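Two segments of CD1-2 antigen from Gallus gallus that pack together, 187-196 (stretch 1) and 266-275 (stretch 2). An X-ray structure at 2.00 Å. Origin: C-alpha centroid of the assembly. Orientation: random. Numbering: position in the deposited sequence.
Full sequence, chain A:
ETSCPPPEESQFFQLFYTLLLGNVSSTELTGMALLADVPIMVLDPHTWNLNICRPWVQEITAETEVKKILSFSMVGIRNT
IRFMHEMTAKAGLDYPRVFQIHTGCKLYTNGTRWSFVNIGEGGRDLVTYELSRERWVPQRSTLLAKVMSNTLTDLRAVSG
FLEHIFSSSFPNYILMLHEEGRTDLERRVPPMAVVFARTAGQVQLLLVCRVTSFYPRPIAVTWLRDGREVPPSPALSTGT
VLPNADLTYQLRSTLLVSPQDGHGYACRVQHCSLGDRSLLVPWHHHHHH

Stretch 1 187-196: RRVPPMAVVF
Stretch 2, residues 266-275: ACRVQHCSLG

No hydrogen bond crosses between these stretches; side-chain packing, burying 423 Å² in all, joins them. The backbones run antiparallel: Val 195 lies by Cys 267 (CA to CA 7.2 Å), Ala 193 by Val 269 (8.1 Å) and Pro 190 by Ser 273 (5.4 Å). Strand 192-196 is extended, phi/psi near -130/145, so Ala 193 and Val 195 point toward the partner while Met 192 and Val 194 point away. The partner strand is extended too, Cys 267 (-90/129) and Val 269 (-120/124) pointing toward stretch 1.

Pro 191 (-75/159, C-gamma endo) covers most. Its CG sits 4.1 Å from Val 269 CG1 and 4.0 Å from Leu 274 CD1 (Leu 274 m, t), and its CD lies 3.9 Å from both His 271 ND1 and Ser 273 OG. A compact ring with no backbone NH to satisfy suits this buried site.

Ser 273 follows, in a 3-10 turn (-70/-14) closed by Leu 274 N to His 271 O at 3.0 Å. Its p rotamer places OG 2.7 Å from His 271 ND1 (chi1 t, chi2 -99°), a hydrogen bond in which either could be the donor; the same OG packs 3.1 Å from Pro 190 CA.

Pro 190 (-67/153, C-gamma exo) sets CB 3.8 Å from Leu 274 CD2. Farther along, side chains are small or beta-branched: Ala 193 CB meets Val 269 CG2 at 4.2 Å, and Val 195 CG2 meets Cys 267 CB at 3.7 Å; Val 195, Cys 267 and Val 269 all have chi1 t.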

# COMPACT_ATOMS: atom_id res chain seq x y z
N ARG A 187 -4.80 7.21 -16.72
CA ARG A 187 -3.56 7.94 -16.86
C ARG A 187 -2.49 6.88 -17.17
O ARG A 187 -2.56 5.76 -16.65
CB ARG A 187 -3.22 8.70 -15.56
CG ARG A 187 -1.86 9.45 -15.58
CD ARG A 187 -1.61 10.29 -14.29
NE ARG A 187 -1.83 9.46 -13.10
CZ ARG A 187 -0.87 9.03 -12.26
NH1 ARG A 187 0.39 9.40 -12.41
NH2 ARG A 187 -1.22 8.28 -11.24
N ARG A 188 -1.54 7.23 -18.03
CA ARG A 188 -0.41 6.35 -18.40
C ARG A 188 0.82 7.22 -18.44
O ARG A 188 0.84 8.24 -19.15
CB ARG A 188 -0.66 5.69 -19.78
CG ARG A 188 -1.99 4.92 -19.80
CD ARG A 188 -2.33 4.25 -21.10
NE ARG A 188 -2.81 5.20 -22.12
CZ ARG A 188 -3.88 5.04 -22.90
NH1 ARG A 188 -4.64 3.94 -22.79
NH2 ARG A 188 -4.19 5.98 -23.79
N VAL A 189 1.83 6.86 -17.65
CA VAL A 189 3.11 7.57 -17.64
C VAL A 189 4.21 6.53 -17.83
O VAL A 189 4.34 5.63 -17.00
CB VAL A 189 3.37 8.24 -16.27
CG1 VAL A 189 4.67 8.92 -16.32
CG2 VAL A 189 2.25 9.27 -15.94
N PRO A 190 4.93 6.56 -18.97
CA PRO A 190 5.97 5.52 -19.19
C PRO A 190 7.17 5.61 -18.24
O PRO A 190 7.51 6.72 -17.77
CB PRO A 190 6.39 5.72 -20.66
CG PRO A 190 5.22 6.45 -21.29
CD PRO A 190 4.73 7.38 -20.16
N PRO A 191 7.84 4.45 -17.97
CA PRO A 191 8.98 4.42 -17.09
C PRO A 191 10.20 5.00 -17.76
O PRO A 191 10.23 5.09 -19.00
CB PRO A 191 9.18 2.90 -16.86
CG PRO A 191 8.74 2.29 -18.13
CD PRO A 191 7.53 3.10 -18.50
N MET A 192 11.18 5.42 -16.96
CA MET A 192 12.51 5.71 -17.49
C MET A 192 13.43 4.81 -16.71
O MET A 192 13.08 4.43 -15.62
CB MET A 192 12.92 7.18 -17.37
CG MET A 192 12.94 7.81 -16.03
SD MET A 192 13.98 9.33 -16.03
CE MET A 192 15.63 8.60 -16.01
N ALA A 193 14.57 4.41 -17.28
CA ALA A 193 15.44 3.44 -16.59
C ALA A 193 16.92 3.80 -16.75
O ALA A 193 17.33 4.44 -17.72
CB ALA A 193 15.17 2.01 -17.07
N VAL A 194 17.70 3.41 -15.76
CA VAL A 194 19.14 3.67 -15.76
C VAL A 194 19.80 2.37 -15.32
O VAL A 194 19.24 1.64 -14.49
CB VAL A 194 19.55 4.88 -14.86
CG1 VAL A 194 19.01 6.23 -15.42
CG2 VAL A 194 19.16 4.71 -13.37
N VAL A 195 20.97 2.09 -15.91
CA VAL A 195 21.76 0.89 -15.57
C VAL A 195 23.16 1.33 -15.10
O VAL A 195 23.81 2.18 -15.74
CB VAL A 195 21.88 -0.07 -16.78
CG1 VAL A 195 22.83 -1.20 -16.47
CG2 VAL A 195 20.53 -0.67 -17.14
N PHE A 196 23.60 0.81 -13.96
CA PHE A 196 24.98 1.04 -13.50
C PHE A 196 25.52 -0.19 -12.77
O PHE A 196 24.76 -1.12 -12.49
CB PHE A 196 25.06 2.29 -12.61
CG PHE A 196 24.03 2.32 -11.51
CD1 PHE A 196 22.73 2.80 -11.77
CD2 PHE A 196 24.32 1.84 -10.26
CE1 PHE A 196 21.76 2.81 -10.77
CE2 PHE A 196 23.36 1.84 -9.23
CZ PHE A 196 22.09 2.34 -9.48
N ALA A 266 22.02 -6.03 -20.65
CA ALA A 266 21.03 -4.97 -20.78
C ALA A 266 19.81 -5.31 -19.94
O ALA A 266 19.46 -6.49 -19.82
CB ALA A 266 20.60 -4.80 -22.24
N CYS A 267 19.19 -4.25 -19.37
CA CYS A 267 17.90 -4.30 -18.69
C CYS A 267 16.78 -4.03 -19.71
O CYS A 267 16.87 -3.07 -20.45
CB CYS A 267 17.90 -3.18 -17.63
SG CYS A 267 16.47 -3.23 -16.60
N ARG A 268 15.75 -4.89 -19.75
CA ARG A 268 14.60 -4.67 -20.60
C ARG A 268 13.35 -4.49 -19.72
O ARG A 268 13.12 -5.25 -18.76
CB ARG A 268 14.42 -5.81 -21.61
CG ARG A 268 13.22 -5.59 -22.57
CD ARG A 268 13.28 -6.38 -23.85
NE ARG A 268 12.99 -7.80 -23.65
CZ ARG A 268 13.39 -8.77 -24.46
NH1 ARG A 268 14.09 -8.53 -25.56
NH2 ARG A 268 13.09 -10.02 -24.15
N VAL A 269 12.57 -3.46 -20.04
CA VAL A 269 11.38 -3.06 -19.26
C VAL A 269 10.16 -3.14 -20.13
O VAL A 269 10.09 -2.52 -21.21
CB VAL A 269 11.50 -1.63 -18.67
CG1 VAL A 269 10.41 -1.40 -17.67
CG2 VAL A 269 12.83 -1.42 -17.97
N GLN A 270 9.19 -3.91 -19.68
CA GLN A 270 7.93 -4.07 -20.40
C GLN A 270 6.89 -3.37 -19.49
O GLN A 270 6.87 -3.58 -18.26
CB GLN A 270 7.66 -5.56 -20.62
CG GLN A 270 6.22 -5.96 -21.09
CD GLN A 270 5.99 -7.49 -21.10
OE1 GLN A 270 6.59 -8.23 -20.30
NE2 GLN A 270 5.16 -7.96 -22.03
N HIS A 271 6.11 -2.47 -20.07
CA HIS A 271 5.10 -1.70 -19.36
C HIS A 271 4.00 -1.39 -20.34
O HIS A 271 4.27 -1.13 -21.51
CB HIS A 271 5.69 -0.41 -18.77
CG HIS A 271 4.75 0.31 -17.84
ND1 HIS A 271 3.99 1.38 -18.24
CD2 HIS A 271 4.39 0.06 -16.56
CE1 HIS A 271 3.24 1.79 -17.23
NE2 HIS A 271 3.48 1.01 -16.19
N CYS A 272 2.75 -1.45 -19.90
CA CYS A 272 1.63 -1.29 -20.82
C CYS A 272 1.60 0.10 -21.50
O CYS A 272 1.10 0.22 -22.61
CB CYS A 272 0.30 -1.60 -20.11
SG CYS A 272 -0.15 -0.39 -18.84
N SER A 273 2.17 1.13 -20.86
CA SER A 273 2.20 2.47 -21.47
C SER A 273 3.14 2.57 -22.68
O SER A 273 3.09 3.54 -23.46
CB SER A 273 2.64 3.47 -20.42
OG SER A 273 4.03 3.28 -20.14
N LEU A 274 3.98 1.56 -22.85
CA LEU A 274 4.96 1.53 -23.92
C LEU A 274 4.45 0.83 -25.16
O LEU A 274 5.06 0.92 -26.23
CB LEU A 274 6.26 0.86 -23.41
CG LEU A 274 7.00 1.51 -22.23
CD1 LEU A 274 8.03 0.53 -21.62
CD2 LEU A 274 7.70 2.73 -22.70
N GLY A 275 3.32 0.14 -25.03
CA GLY A 275 2.79 -0.66 -26.12
C GLY A 275 3.73 -1.80 -26.46
O GLY A 275 4.28 -2.45 -25.57